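Side-chain contacts in MIX1 (Leishmania major, PDB 3HA4), which is of uncertain function but forms a homodimer with a TPR-like helical fold and probably serves as a scaffold for protein-protein interactions: residues Gln39-Leu44 and Trp69-Glu74; Met103-Val108 and Ser130-Asp135. All coordinates share one frame; numbering follows the deposited sequence.

Overall arrangement
From the N terminus, the chain runs through helix 19-27 into helix 34-42, passes through helix 54-64, and returns at helix 70-81 to close a first loop at contact 1. Helix 84-90 then leads into helix 94-109, which contact 2 ties to helix 123-137 across the loop between them. The two closures follow one another along the chain, neither nesting nor crossing. Helix 70-81 stands between them: I71 and E74 touch helix 34-42, whereas P72 packs on Q104 and L105 of helix 94-109, and L73 reaches A132 of helix 123-137. The centres of the contacts lie about 14 Å apart, and both contacts also touch the second subunit.

Contact 1: residues Gln39-Leu44 and Trp69-Glu74; sequences QRVVLL and WLIPLE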
loop_
_atom_site.group_PDB
_atom_site.type_symbol
_atom_site.label_atom_id
_atom_site.label_comp_id
_atom_site.label_asym_id
_atom_site.label_seq_id
_atom_site.Cartn_x
_atom_site.Cartn_y
_atom_site.Cartn_z
ATOM N N GLN A 39 8.588 -2.640 -1.584
ATOM C CA GLN A 39 9.084 -1.731 -2.608
ATOM C C GLN A 39 9.027 -2.329 -4.027
ATOM O O GLN A 39 8.716 -1.630 -4.995
ATOM C CB GLN A 39 10.492 -1.258 -2.259
ATOM C CG GLN A 39 11.085 -0.254 -3.226
ATOM C CD GLN A 39 12.516 0.112 -2.855
ATOM O OE1 GLN A 39 12.835 1.278 -2.619
ATOM N NE2 GLN A 39 13.378 -0.892 -2.780
ATOM N N ARG A 40 9.256 -3.614 -4.147
ATOM C CA ARG A 40 9.210 -4.272 -5.418
ATOM C C ARG A 40 7.809 -4.425 -5.926
ATOM O O ARG A 40 7.542 -4.352 -7.088
ATOM C CB ARG A 40 9.850 -5.621 -5.282
ATOM C CG ARG A 40 11.217 -5.636 -5.740
ATOM C CD ARG A 40 12.019 -6.772 -5.281
ATOM N NE ARG A 40 13.409 -6.407 -5.409
ATOM C CZ ARG A 40 14.430 -7.241 -5.334
ATOM N NH1 ARG A 40 14.232 -8.515 -5.122
ATOM N NH2 ARG A 40 15.649 -6.798 -5.473
ATOM N N VAL A 41 6.904 -4.634 -5.012
ATOM C CA VAL A 41 5.519 -4.837 -5.336
ATOM C C VAL A 41 4.856 -3.536 -5.713
ATOM O O VAL A 41 3.960 -3.502 -6.500
ATOM C CB VAL A 41 4.783 -5.471 -4.165
ATOM C CG1 VAL A 41 3.326 -5.350 -4.324
ATOM C CG2 VAL A 41 5.163 -6.885 -4.018
ATOM N N VAL A 42 5.344 -2.458 -5.149
ATOM C CA VAL A 42 4.798 -1.160 -5.403
ATOM C C VAL A 42 5.173 -0.575 -6.746
ATOM O O VAL A 42 4.521 0.305 -7.214
ATOM C CB VAL A 42 5.155 -0.198 -4.307
ATOM C CG1 VAL A 42 4.852 1.136 -4.711
ATOM C CG2 VAL A 42 4.429 -0.512 -3.103
ATOM N N LEU A 43 6.219 -1.092 -7.334
ATOM C CA LEU A 43 6.699 -0.698 -8.622
ATOM C C LEU A 43 5.785 -1.229 -9.683
ATOM O O LEU A 43 5.738 -0.729 -10.757
ATOM C CB LEU A 43 8.047 -1.333 -8.820
ATOM C CG LEU A 43 9.384 -0.695 -9.104
ATOM C CD1 LEU A 43 9.534 0.706 -8.742
ATOM C CD2 LEU A 43 10.365 -1.515 -8.440
ATOM N N LEU A 44 5.050 -2.265 -9.368
ATOM C CA LEU A 44 4.274 -2.941 -10.362
ATOM C C LEU A 44 3.146 -2.132 -10.932
ATOM O O LEU A 44 2.916 -2.175 -12.098
ATOM C CB LEU A 44 3.730 -4.247 -9.824
ATOM C CG LEU A 44 4.680 -5.389 -9.625
ATOM C CD1 LEU A 44 4.017 -6.404 -8.809
ATOM C CD2 LEU A 44 4.988 -5.921 -10.902
ATOM N N TRP A 69 -0.767 -7.349 5.825
ATOM C CA TRP A 69 -1.940 -6.905 5.050
ATOM C C TRP A 69 -1.535 -5.886 3.985
ATOM O O TRP A 69 -2.222 -5.726 2.977
ATOM C CB TRP A 69 -3.034 -6.303 5.968
ATOM C CG TRP A 69 -2.503 -5.183 6.785
ATOM C CD1 TRP A 69 -1.860 -5.280 7.979
ATOM C CD2 TRP A 69 -2.492 -3.795 6.436
ATOM N NE1 TRP A 69 -1.464 -4.036 8.406
ATOM C CE2 TRP A 69 -1.843 -3.107 7.476
ATOM C CE3 TRP A 69 -2.983 -3.066 5.353
ATOM C CZ2 TRP A 69 -1.681 -1.727 7.470
ATOM C CZ3 TRP A 69 -2.813 -1.698 5.346
ATOM C CH2 TRP A 69 -2.173 -1.042 6.400
ATOM N N LEU A 70 -0.421 -5.197 4.220
ATOM C CA LEU A 70 0.006 -4.102 3.353
ATOM C C LEU A 70 0.305 -4.576 1.936
ATOM O O LEU A 70 -0.190 -4.020 0.954
ATOM C CB LEU A 70 1.226 -3.392 3.943
ATOM C CG LEU A 70 1.612 -2.059 3.297
ATOM C CD1 LEU A 70 0.373 -1.239 2.937
ATOM C CD2 LEU A 70 2.528 -1.264 4.211
ATOM N N ILE A 71 1.115 -5.618 1.827
ATOM C CA ILE A 71 1.451 -6.137 0.519
ATOM C C ILE A 71 0.216 -6.700 -0.193
ATOM O O ILE A 71 -0.004 -6.405 -1.368
ATOM C CB ILE A 71 2.629 -7.130 0.596
ATOM C CG1 ILE A 71 3.914 -6.346 0.891
ATOM C CG2 ILE A 71 2.745 -7.941 -0.703
ATOM C CD1 ILE A 71 5.178 -7.180 0.964
ATOM N N PRO A 72 -0.611 -7.491 0.519
ATOM C CA PRO A 72 -1.869 -7.958 -0.089
ATOM C C PRO A 72 -2.784 -6.822 -0.544
ATOM O O PRO A 72 -3.446 -6.942 -1.576
ATOM C CB PRO A 72 -2.518 -8.764 1.034
ATOM C CG PRO A 72 -1.340 -9.297 1.799
ATOM C CD PRO A 72 -0.332 -8.178 1.792
ATOM N N LEU A 73 -2.814 -5.734 0.216
ATOM C CA LEU A 73 -3.546 -4.547 -0.194
ATOM C C LEU A 73 -3.003 -4.021 -1.533
ATOM O O LEU A 73 -3.759 -3.740 -2.464
ATOM C CB LEU A 73 -3.438 -3.473 0.892
ATOM C CG LEU A 73 -4.181 -2.154 0.686
ATOM C CD1 LEU A 73 -5.668 -2.390 0.784
ATOM C CD2 LEU A 73 -3.725 -1.130 1.706
ATOM N N GLU A 74 -1.683 -3.910 -1.631
ATOM C CA GLU A 74 -1.036 -3.429 -2.851
ATOM C C GLU A 74 -1.282 -4.373 -4.041
ATOM O O GLU A 74 -1.624 -3.929 -5.142
ATOM C CB GLU A 74 0.452 -3.233 -2.604
ATOM C CG GLU A 74 1.065 -2.135 -3.428
ATOM C CD GLU A 74 0.408 -0.797 -3.164
ATOM O OE1 GLU A 74 0.765 -0.111 -2.169
ATOM O OE2 GLU A 74 -0.473 -0.436 -3.965
#
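E74 lays its aliphatic part against V41 and V42. CB starts 4.0 Å from CG1 of V41. The next carbon, CG, makes the nearest approach of this pair of segments, 3.7 Å from CG2 of V42, and it also keeps V41 CG1 within van der Waals range. Here the chain bends (chi2 59°), which turns the carboxylate away from a straight continuation and carries it alongside V42 CG2. CD is 4.0 Å from V42 CG2, and OE1 is 3.8 Å from that same methyl. OE2, the last atom, is taken by a salt bridge to NH1 of R45. The aliphatic part of the glutamate thus serves as packing surface, while its acid end pairs with R45, which follows the 39-44 segment; this should favour the ionised form.

V41 divides its two methyls between two partners. CG1, set beside its own carbonyl carbon by a chi1 of 164°, slides past E74. CG2, beside the backbone N, faces I71 instead and meets CG2 of that isoleucine at 4.2 Å, a purely apolar touch. Q77 of the second subunit packs on V42, so this part of the contact borders the dimer interface.

The backbones come closest at V42 and E74, 6.8 Å between their CA atoms. Helices 34-42 and 70-81 thus meet through V41, V42, I71 and the aliphatic part of E74, while M57 and T61 of the intervening helix 54-64 pack on V41 and I71. This packing of helix 70-81 on helix 34-42, beside the helix that separates them in sequence, is consistent with the TPR-like helical stacking of this protein.

Contact 2: residues Met103-Val108 and Ser130-Asp135; sequences MQLLNV and SMAVDD
The amide nitrogen NE2 of Q104, next to the L105 that packs on A132 and V133, is gripped by two backbone carbonyls, those of Y65 and D68. Two acceptors on one NH2 group should fix the rotation of this buried amide and tie helix 94-109 to the chain entering helix 70-81. L105 itself works with two parts: its CB touches V133 CG2 at 4.1 Å, while CD1 reaches on to the CB of A132, 3.9 Å away. Segments 103-108 and 130-135 run roughly antiparallel, their axes at 151° and 9.8 Å apart at closest approach, in an antiparallel hairpin of helices joined by a long loop, consistent with the TPR-like fold of MIX1. One residue on, L106 sends CB off alongside the partner helix, and with CG beside the backbone N (chi1 -73°) the branch places CD2 against V133. There CD2 meets both methyls, CG1 at 3.8 Å and CG2 at 3.9 Å, and the two side chains cross at about a right angle. V133 CG2 therefore touches both leucines. I129 and L136 of helix 123-137 also pack on L105, and W69, P72 and T76 approach it from the preceding part of the chain.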
loop_
_atom_site.group_PDB
_atom_site.type_symbol
_atom_site.label_atom_id
_atom_site.label_comp_id
_atom_site.label_asym_id
_atom_site.label_seq_id
_atom_site.Cartn_x
_atom_site.Cartn_y
_atom_site.Cartn_z
ATOM N N MET A 103 -7.828 -14.749 0.954
ATOM C CA MET A 103 -7.596 -15.581 2.130
ATOM C C MET A 103 -6.625 -14.974 3.162
ATOM O O MET A 103 -6.901 -14.993 4.371
ATOM C CB MET A 103 -7.117 -16.964 1.715
ATOM C CG MET A 103 -7.169 -18.003 2.822
ATOM S SD MET A 103 -6.585 -19.635 2.300
ATOM C CE MET A 103 -7.365 -19.774 0.691
ATOM N N GLN A 104 -5.493 -14.438 2.707
ATOM C CA GLN A 104 -4.553 -13.859 3.670
ATOM C C GLN A 104 -5.105 -12.609 4.370
ATOM O O GLN A 104 -4.904 -12.431 5.571
ATOM C CB GLN A 104 -3.190 -13.576 3.047
ATOM C CG GLN A 104 -2.327 -12.664 3.902
ATOM C CD GLN A 104 -0.848 -12.864 3.668
ATOM O OE1 GLN A 104 -0.423 -13.916 3.207
ATOM N NE2 GLN A 104 -0.056 -11.862 4.001
ATOM N N LEU A 105 -5.790 -11.752 3.612
ATOM C CA LEU A 105 -6.411 -10.557 4.182
ATOM C C LEU A 105 -7.463 -10.969 5.202
ATOM O O LEU A 105 -7.564 -10.367 6.264
ATOM C CB LEU A 105 -7.019 -9.661 3.097
ATOM C CG LEU A 105 -6.003 -8.795 2.338
ATOM C CD1 LEU A 105 -6.627 -8.145 1.120
ATOM C CD2 LEU A 105 -5.443 -7.761 3.261
ATOM N N LEU A 106 -8.217 -12.017 4.885
ATOM C CA LEU A 106 -9.239 -12.516 5.795
ATOM C C LEU A 106 -8.623 -13.067 7.080
ATOM O O LEU A 106 -9.181 -12.862 8.167
ATOM C CB LEU A 106 -10.150 -13.554 5.117
ATOM C CG LEU A 106 -11.161 -13.004 4.103
ATOM C CD1 LEU A 106 -11.947 -14.123 3.447
ATOM C CD2 LEU A 106 -12.106 -11.992 4.754
ATOM N N ASN A 107 -7.480 -13.754 6.961
ATOM C CA ASN A 107 -6.762 -14.259 8.138
ATOM C C ASN A 107 -6.339 -13.109 9.034
ATOM O O ASN A 107 -6.421 -13.210 10.251
ATOM C CB ASN A 107 -5.513 -15.093 7.767
ATOM C CG ASN A 107 -5.853 -16.481 7.213
ATOM O OD1 ASN A 107 -6.924 -17.028 7.471
ATOM N ND2 ASN A 107 -4.930 -17.047 6.434
ATOM N N VAL A 108 -5.882 -12.012 8.442
ATOM C CA VAL A 108 -5.449 -10.864 9.240
ATOM C C VAL A 108 -6.635 -10.190 9.935
ATOM O O VAL A 108 -6.570 -9.834 11.109
ATOM C CB VAL A 108 -4.732 -9.814 8.376
ATOM C CG1 VAL A 108 -4.501 -8.540 9.171
ATOM C CG2 VAL A 108 -3.409 -10.378 7.830
ATOM N N SER A 130 -11.294 -4.594 4.900
ATOM C CA SER A 130 -12.609 -4.994 4.519
ATOM C C SER A 130 -12.971 -4.483 3.152
ATOM O O SER A 130 -13.648 -5.123 2.423
ATOM C CB SER A 130 -13.591 -4.455 5.521
ATOM O OG SER A 130 -13.476 -5.125 6.707
ATOM N N MET A 131 -12.497 -3.306 2.829
ATOM C CA MET A 131 -12.690 -2.717 1.551
ATOM C C MET A 131 -11.935 -3.477 0.507
ATOM O O MET A 131 -12.446 -3.715 -0.521
ATOM C CB MET A 131 -12.262 -1.271 1.599
ATOM C CG MET A 131 -12.337 -0.573 0.296
ATOM S SD MET A 131 -12.328 1.155 0.514
ATOM C CE MET A 131 -12.529 1.202 2.243
ATOM N N ALA A 132 -10.720 -3.883 0.800
ATOM C CA ALA A 132 -9.956 -4.689 -0.143
ATOM C C ALA A 132 -10.594 -6.066 -0.306
ATOM O O ALA A 132 -10.621 -6.626 -1.407
ATOM C CB ALA A 132 -8.508 -4.815 0.308
ATOM N N VAL A 133 -11.107 -6.602 0.799
ATOM C CA VAL A 133 -11.782 -7.890 0.783
ATOM C C VAL A 133 -12.981 -7.863 -0.166
ATOM O O VAL A 133 -13.138 -8.760 -1.003
ATOM C CB VAL A 133 -12.210 -8.311 2.204
ATOM C CG1 VAL A 133 -13.198 -9.467 2.152
ATOM C CG2 VAL A 133 -10.993 -8.709 3.011
ATOM N N ASP A 134 -13.806 -6.822 -0.041
ATOM C CA ASP A 134 -14.928 -6.584 -0.959
ATOM C C ASP A 134 -14.446 -6.558 -2.394
ATOM O O ASP A 134 -15.024 -7.214 -3.266
ATOM C CB ASP A 134 -15.614 -5.238 -0.673
ATOM C CG ASP A 134 -16.613 -5.310 0.449
ATOM O OD1 ASP A 134 -16.806 -6.399 1.042
ATOM O OD2 ASP A 134 -17.215 -4.256 0.736
ATOM N N ASP A 135 -13.410 -5.761 -2.638
ATOM C CA ASP A 135 -12.852 -5.641 -3.974
ATOM C C ASP A 135 -12.531 -7.026 -4.513
ATOM O O ASP A 135 -12.945 -7.386 -5.618
ATOM C CB ASP A 135 -11.612 -4.748 -3.963
ATOM C CG ASP A 135 -11.964 -3.281 -3.896
ATOM O OD1 ASP A 135 -13.112 -2.951 -4.250
ATOM O OD2 ASP A 135 -11.109 -2.462 -3.500
#